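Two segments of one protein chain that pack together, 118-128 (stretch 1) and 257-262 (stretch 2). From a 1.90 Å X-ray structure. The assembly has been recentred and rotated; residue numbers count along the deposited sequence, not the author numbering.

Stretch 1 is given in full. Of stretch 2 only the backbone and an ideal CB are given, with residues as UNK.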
ATOM      1  N   TYR A 118     -13.239 -15.882  13.092  1.00 17.93           N
ATOM      2  CA  TYR A 118     -12.268 -15.791  12.003  1.00 18.03           C
ATOM      3  C   TYR A 118     -10.937 -15.275  12.514  1.00 17.60           C
ATOM      4  O   TYR A 118     -10.807 -14.081  12.764  1.00 16.85           O
ATOM      5  CB  TYR A 118     -12.791 -14.878  10.887  1.00 17.91           C
ATOM      6  CG  TYR A 118     -14.133 -15.338  10.348  1.00 18.23           C
ATOM      7  CD1 TYR A 118     -14.243 -16.569   9.685  1.00 21.86           C
ATOM      8  CD2 TYR A 118     -15.288 -14.556  10.510  1.00 18.23           C
ATOM      9  CE1 TYR A 118     -15.484 -17.020   9.183  1.00 21.25           C
ATOM     10  CE2 TYR A 118     -16.554 -15.003  10.014  1.00 19.31           C
ATOM     11  CZ  TYR A 118     -16.613 -16.234   9.344  1.00 21.41           C
ATOM     12  OH  TYR A 118     -17.818 -16.696   8.838  1.00 22.37           O
ATOM     13  N   PRO A 119      -9.969 -16.182  12.683  1.00 18.01           N
ATOM     14  CA  PRO A 119      -8.697 -15.768  13.289  1.00 17.52           C
ATOM     15  C   PRO A 119      -7.909 -14.790  12.414  1.00 17.37           C
ATOM     16  O   PRO A 119      -8.028 -14.796  11.169  1.00 15.71           O
ATOM     17  CB  PRO A 119      -7.943 -17.083  13.450  1.00 18.04           C
ATOM     18  CG  PRO A 119      -8.529 -18.002  12.359  1.00 19.06           C
ATOM     19  CD  PRO A 119     -10.006 -17.626  12.368  1.00 18.21           C
ATOM     20  N   ILE A 120      -7.097 -13.973  13.083  1.00 17.12           N
ATOM     21  CA  ILE A 120      -6.111 -13.124  12.440  1.00 17.49           C
ATOM     22  C   ILE A 120      -4.770 -13.657  12.932  1.00 17.36           C
ATOM     23  O   ILE A 120      -4.574 -13.781  14.136  1.00 16.37           O
ATOM     24  CB  ILE A 120      -6.281 -11.659  12.887  1.00 17.15           C
ATOM     25  CG1 ILE A 120      -7.706 -11.182  12.556  1.00 17.98           C
ATOM     26  CG2 ILE A 120      -5.248 -10.789  12.183  1.00 18.74           C
ATOM     27  CD1 ILE A 120      -8.057  -9.780  13.126  1.00 19.06           C
ATOM     28  N   TYR A 121      -3.867 -14.020  12.011  1.00 17.12           N
ATOM     29  CA  TYR A 121      -2.662 -14.763  12.388  1.00 16.54           C
ATOM     30  C   TYR A 121      -1.381 -13.943  12.316  1.00 16.95           C
ATOM     31  O   TYR A 121      -1.203 -13.149  11.382  1.00 17.00           O
ATOM     32  CB  TYR A 121      -2.480 -15.948  11.440  1.00 17.33           C
ATOM     33  CG  TYR A 121      -3.453 -17.094  11.654  1.00 16.48           C
ATOM     34  CD1 TYR A 121      -3.428 -17.858  12.832  1.00 16.85           C
ATOM     35  CD2 TYR A 121      -4.391 -17.422  10.660  1.00 18.61           C
ATOM     36  CE1 TYR A 121      -4.328 -18.943  13.016  1.00 16.84           C
ATOM     37  CE2 TYR A 121      -5.298 -18.498  10.832  1.00 17.34           C
ATOM     38  CZ  TYR A 121      -5.248 -19.254  11.997  1.00 17.63           C
ATOM     39  OH  TYR A 121      -6.135 -20.314  12.145  1.00 18.54           O
ATOM     40  N   ARG A 122      -0.479 -14.177  13.277  1.00 16.95           N
ATOM     41  CA  ARG A 122       0.907 -13.698  13.181  1.00 17.36           C
ATOM     42  C   ARG A 122       1.655 -14.625  12.243  1.00 16.52           C
ATOM     43  O   ARG A 122       1.151 -15.696  11.882  1.00 16.27           O
ATOM     44  CB  ARG A 122       1.652 -13.830  14.529  1.00 18.38           C
ATOM     45  CG  ARG A 122       1.140 -13.059  15.698  1.00 20.30           C
ATOM     46  CD  ARG A 122       2.141 -13.269  16.876  1.00 17.96           C
ATOM     47  NE  ARG A 122       1.918 -14.485  17.655  1.00 17.56           N
ATOM     48  CZ  ARG A 122       2.704 -15.558  17.647  1.00 18.68           C
ATOM     49  NH1 ARG A 122       3.813 -15.581  16.903  1.00 19.99           N
ATOM     50  NH2 ARG A 122       2.415 -16.602  18.421  1.00 21.91           N
ATOM     51  N   ARG A 123       2.895 -14.250  11.898  1.00 15.68           N
ATOM     52  CA  ARG A 123       3.691 -15.078  11.001  1.00 15.54           C
ATOM     53  C   ARG A 123       4.108 -16.396  11.677  1.00 15.90           C
ATOM     54  O   ARG A 123       4.750 -16.380  12.740  1.00 15.85           O
ATOM     55  CB  ARG A 123       4.936 -14.300  10.575  1.00 15.98           C
ATOM     56  CG  ARG A 123       5.783 -15.031   9.542  1.00 14.30           C
ATOM     57  CD  ARG A 123       7.048 -14.206   9.303  1.00 16.79           C
ATOM     58  NE  ARG A 123       7.893 -14.848   8.297  1.00 17.40           N
ATOM     59  CZ  ARG A 123       8.805 -14.199   7.577  1.00 18.24           C
ATOM     60  NH1 ARG A 123       8.998 -12.886   7.751  1.00 17.48           N
ATOM     61  NH2 ARG A 123       9.529 -14.887   6.683  1.00 16.68           N
ATOM     62  N   PRO A 124       3.760 -17.546  11.062  1.00 16.36           N
ATOM     63  CA  PRO A 124       4.193 -18.860  11.579  1.00 16.46           C
ATOM     64  C   PRO A 124       5.713 -18.974  11.478  1.00 16.38           C
ATOM     65  O   PRO A 124       6.285 -18.494  10.505  1.00 16.64           O
ATOM     66  CB  PRO A 124       3.552 -19.850  10.594  1.00 15.66           C
ATOM     67  CG  PRO A 124       2.394 -19.081   9.970  1.00 17.55           C
ATOM     68  CD  PRO A 124       2.911 -17.683   9.858  1.00 16.23           C
ATOM     69  N   PRO A 125       6.362 -19.653  12.446  1.00 16.83           N
ATOM     70  CA  PRO A 125       7.833 -19.721  12.435  1.00 17.38           C
ATOM     71  C   PRO A 125       8.383 -20.538  11.242  1.00 17.84           C
ATOM     72  O   PRO A 125       9.569 -20.432  10.914  1.00 17.92           O
ATOM     73  CB  PRO A 125       8.163 -20.416  13.772  1.00 17.21           C
ATOM     74  CG  PRO A 125       6.912 -21.248  14.068  1.00 16.72           C
ATOM     75  CD  PRO A 125       5.767 -20.412  13.571  1.00 17.00           C
ATOM     76  N   GLU A 126       7.528 -21.358  10.611  1.00 17.16           N
ATOM     77  CA  GLU A 126       7.956 -22.181   9.479  1.00 16.83           C
ATOM     78  C   GLU A 126       7.809 -21.447   8.154  1.00 17.03           C
ATOM     79  O   GLU A 126       8.139 -21.992   7.113  1.00 16.85           O
ATOM     80  CB  GLU A 126       7.232 -23.550   9.445  1.00 17.59           C
ATOM     81  CG  GLU A 126       5.741 -23.503   9.009  1.00 18.22           C
ATOM     82  CD  GLU A 126       4.739 -23.178  10.147  1.00 21.49           C
ATOM     83  OE1 GLU A 126       5.144 -22.753  11.267  1.00 19.47           O
ATOM     84  OE2 GLU A 126       3.514 -23.346   9.904  1.00 21.52           O
ATOM     85  N   LEU A 127       7.283 -20.224   8.190  1.00 16.64           N
ATOM     86  CA  LEU A 127       7.114 -19.436   6.969  1.00 16.25           C
ATOM     87  C   LEU A 127       8.401 -18.648   6.766  1.00 17.03           C
ATOM     88  O   LEU A 127       8.585 -17.550   7.315  1.00 17.18           O
ATOM     89  CB  LEU A 127       5.906 -18.490   7.045  1.00 15.46           C
ATOM     90  CG  LEU A 127       5.606 -17.683   5.759  1.00 16.54           C
ATOM     91  CD1 LEU A 127       5.153 -18.609   4.603  1.00 17.15           C
ATOM     92  CD2 LEU A 127       4.511 -16.675   6.087  1.00 16.16           C
ATOM     93  N   VAL A 128       9.300 -19.229   5.983  1.00 16.35           N
ATOM     94  CA  VAL A 128      10.649 -18.670   5.813  1.00 16.41           C
ATOM     95  C   VAL A 128      10.752 -17.840   4.542  1.00 16.78           C
ATOM     96  O   VAL A 128      10.067 -18.107   3.550  1.00 15.97           O
ATOM     97  CB  VAL A 128      11.719 -19.784   5.828  1.00 16.86           C
ATOM     98  CG1 VAL A 128      11.728 -20.471   7.186  1.00 17.48           C
ATOM     99  CG2 VAL A 128      11.469 -20.826   4.637  1.00 16.20           C
ATOM    100  N   UNK A 257      -3.274 -15.876  -2.184  1.00 12.24           N
ATOM    101  CA  UNK A 257      -2.388 -15.138  -1.265  1.00 13.51           C
ATOM    102  C   UNK A 257      -3.066 -14.989   0.089  1.00 14.31           C
ATOM    103  O   UNK A 257      -4.287 -14.818   0.154  1.00 14.05           O
ATOM    104  CB  UNK A 257      -2.028 -13.764  -1.833  1.00 13.51           C
ATOM    105  N   UNK A 258      -2.280 -15.044   1.174  1.00 13.99           N
ATOM    106  CA  UNK A 258      -2.829 -14.851   2.526  1.00 13.71           C
ATOM    107  C   UNK A 258      -1.809 -14.026   3.291  1.00 13.67           C
ATOM    108  O   UNK A 258      -0.605 -14.329   3.241  1.00 13.43           O
ATOM    109  CB  UNK A 258      -3.116 -16.179   3.229  1.00 13.71           C
ATOM    110  N   UNK A 259      -2.302 -12.996   3.970  1.00 14.11           N
ATOM    111  CA  UNK A 259      -1.451 -12.024   4.670  1.00 13.98           C
ATOM    112  C   UNK A 259      -1.324 -12.376   6.149  1.00 14.69           C
ATOM    113  O   UNK A 259      -2.325 -12.678   6.823  1.00 14.37           O
ATOM    114  CB  UNK A 259      -2.014 -10.610   4.516  1.00 13.98           C
ATOM    115  N   UNK A 260      -0.083 -12.385   6.644  1.00 13.61           N
ATOM    116  CA  UNK A 260       0.163 -12.519   8.099  1.00 13.94           C
ATOM    117  C   UNK A 260       0.605 -11.169   8.642  1.00 13.42           C
ATOM    118  O   UNK A 260       1.215 -10.384   7.927  1.00 14.58           O
ATOM    119  CB  UNK A 260       1.217 -13.588   8.394  1.00 13.94           C
ATOM    120  N   UNK A 261       0.220 -10.887   9.886  1.00 14.42           N
ATOM    121  CA  UNK A 261       0.323  -9.546  10.455  1.00 14.30           C
ATOM    122  C   UNK A 261       1.206  -9.566  11.694  1.00 15.89           C
ATOM    123  O   UNK A 261       1.457 -10.625  12.294  1.00 15.69           O
ATOM    124  CB  UNK A 261      -1.063  -8.995  10.798  1.00 14.30           C
ATOM    125  N   UNK A 262       1.670  -8.375  12.074  1.00 17.41           N
ATOM    126  CA  UNK A 262       2.300  -8.135  13.372  1.00 19.70           C
ATOM    127  C   UNK A 262       1.648  -6.892  13.975  1.00 20.81           C
ATOM    128  O   UNK A 262       1.195  -6.012  13.252  1.00 17.93           O
ATOM    129  CB  UNK A 262       3.814  -7.962  13.240  1.00 19.70           C
TER

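Position 257 lies beyond the reach of stretch 1: nothing of that stretch comes within 5.5 Å of its ideal CB. The backbone, at phi/psi -60/145, is extended and would admit almost any residue, so stretch 1 gives no ground for choosing. The deposited residue is Ser257, which makes no contact here.

At position 258 the backbone is extended (-140/133) and CA-to-CB points toward stretch 1, yet no atom of that stretch lies within 5.5 Å of the ideal CB. The gap calls for length. What waits across it is mixed: the ring of Tyr121, and beyond it the carbonyl oxygen of Pro119. A long side chain with an apolar shaft and a polar tip would suit, whether an aromatic ring with a hydroxyl, a lysine or a glutamine; a short one would leave the space unfilled. The residue is Tyr258. With chi1 at -170° (t), its ring spans the gap and sets OH 3.3 Å from Tyr121 CD2, at the edge of the Tyr121 ring. The hydroxyl reaches the Pro119 carbonyl through a water, which lies 2.8 Å from Tyr258 OH and donates to Pro119 O at 3.2 Å.

Position 259 turns CA-to-CB away from stretch 1, so its side chain is free of constraint from this side, though a beta-branched residue is at home in such an extended backbone. It is Ile259. Its backbone still takes part: a water donates to Ile259 O at 2.8 Å and accepts from Tyr121 N at 2.9 Å, joining two strands too far apart here for a direct bond.

Position 260 faces stretch 1 squarely. Its ideal CB lies 3.9 Å from both Tyr121 O and Arg123 CA, and the neighbouring surface is largely apolar: Tyr121 CB, the Pro124 ring and the Leu127 side chain. A large apolar residue is expected, with leucine, methionine or phenylalanine all plausible; a charge would find no partner among these groups. Phe260, chi1 -62° (m), has 104 Å² covered by stretch 1, more than any other residue of the pair. Pro124 CD sits over one face of its ring, 3.8 Å from the centroid and 11° off the normal, a CH-pi contact that suits a flat ring well. Tyr121 CB meets the ring edge, 3.7 Å from Phe260 CD1, while Leu127 CD2 approaches Phe260 CD2 at 3.5 Å.

At position 261 the backbone does the joining, and CA-to-CB points sideways, with Ile120 CG2 4.8 Å from the ideal CB. An apolar side chain, branched or aromatic, could cover that methyl. In Phe261, CD2 packs 4.0 Å from Ile120 CG2. Its N donates to Tyr121 O at 3.1 Å and a nearly straight 170°, while Arg122 CA makes a CA-H...O contact of 3.2 Å with Phe261 O.

Position 262 has CA-to-CB sideways and open space around it, tolerating long or charged residues. Arg262 leads its end away from stretch 1.

Stretch 2 257-262: SYIFFR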
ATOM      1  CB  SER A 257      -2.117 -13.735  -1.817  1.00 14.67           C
ATOM      2  OG  SER A 257      -1.481 -12.934  -0.818  1.00 14.38           O
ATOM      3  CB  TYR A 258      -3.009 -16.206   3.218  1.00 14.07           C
ATOM      4  CG  TYR A 258      -3.796 -16.170   4.532  1.00 14.79           C
ATOM      5  CD1 TYR A 258      -5.169 -16.416   4.548  1.00 15.59           C
ATOM      6  CD2 TYR A 258      -3.166 -15.890   5.748  1.00 14.99           C
ATOM      7  CE1 TYR A 258      -5.916 -16.376   5.767  1.00 15.47           C
ATOM      8  CE2 TYR A 258      -3.893 -15.853   6.960  1.00 15.73           C
ATOM      9  CZ  TYR A 258      -5.263 -16.122   6.955  1.00 17.36           C
ATOM     10  OH  TYR A 258      -5.986 -16.103   8.143  1.00 17.93           O
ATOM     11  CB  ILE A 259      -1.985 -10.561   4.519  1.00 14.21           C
ATOM     12  CG1 ILE A 259      -2.142 -10.178   3.039  1.00 13.81           C
ATOM     13  CG2 ILE A 259      -1.052  -9.542   5.313  1.00 13.62           C
ATOM     14  CD1 ILE A 259      -0.879 -10.491   2.148  1.00 13.65           C
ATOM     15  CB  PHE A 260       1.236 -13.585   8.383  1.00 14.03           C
ATOM     16  CG  PHE A 260       0.837 -14.949   7.915  1.00 14.88           C
ATOM     17  CD1 PHE A 260      -0.059 -15.702   8.668  1.00 13.16           C
ATOM     18  CD2 PHE A 260       1.294 -15.450   6.702  1.00 15.21           C
ATOM     19  CE1 PHE A 260      -0.453 -16.968   8.243  1.00 15.72           C
ATOM     20  CE2 PHE A 260       0.901 -16.733   6.274  1.00 16.08           C
ATOM     21  CZ  PHE A 260       0.009 -17.469   7.050  1.00 13.81           C
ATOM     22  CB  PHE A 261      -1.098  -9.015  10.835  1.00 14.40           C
ATOM     23  CG  PHE A 261      -1.997  -8.785   9.650  1.00 14.23           C
ATOM     24  CD1 PHE A 261      -2.027  -7.560   9.013  1.00 15.60           C
ATOM     25  CD2 PHE A 261      -2.812  -9.818   9.171  1.00 16.50           C
ATOM     26  CE1 PHE A 261      -2.872  -7.328   7.883  1.00 15.04           C
ATOM     27  CE2 PHE A 261      -3.636  -9.610   8.057  1.00 15.93           C
ATOM     28  CZ  PHE A 261      -3.668  -8.371   7.412  1.00 13.87           C
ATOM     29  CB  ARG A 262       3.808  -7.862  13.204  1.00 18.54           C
ATOM     30  CG  ARG A 262       4.110  -6.616  12.375  1.00 21.60           C
ATOM     31  CD  ARG A 262       5.630  -6.361  12.240  1.00 24.73           C
ATOM     32  NE  ARG A 262       5.954  -5.060  11.621  1.00 33.63           N
ATOM     33  CZ  ARG A 262       6.068  -3.898  12.284  1.00 35.90           C
ATOM     34  NH1 ARG A 262       5.848  -3.821  13.596  1.00 37.81           N
ATOM     35  NH2 ARG A 262       6.377  -2.787  11.622  1.00 37.03           N
TER
HETATM   36  O   HOH W   1      -6.119 -13.445   8.916  1.00 21.51           O
HETATM   37  O   HOH W   2      -3.471 -13.245   9.268  1.00 20.11           O
HETATM   38  O   HOH W   3       3.903 -11.722  12.811  1.00 17.10           O
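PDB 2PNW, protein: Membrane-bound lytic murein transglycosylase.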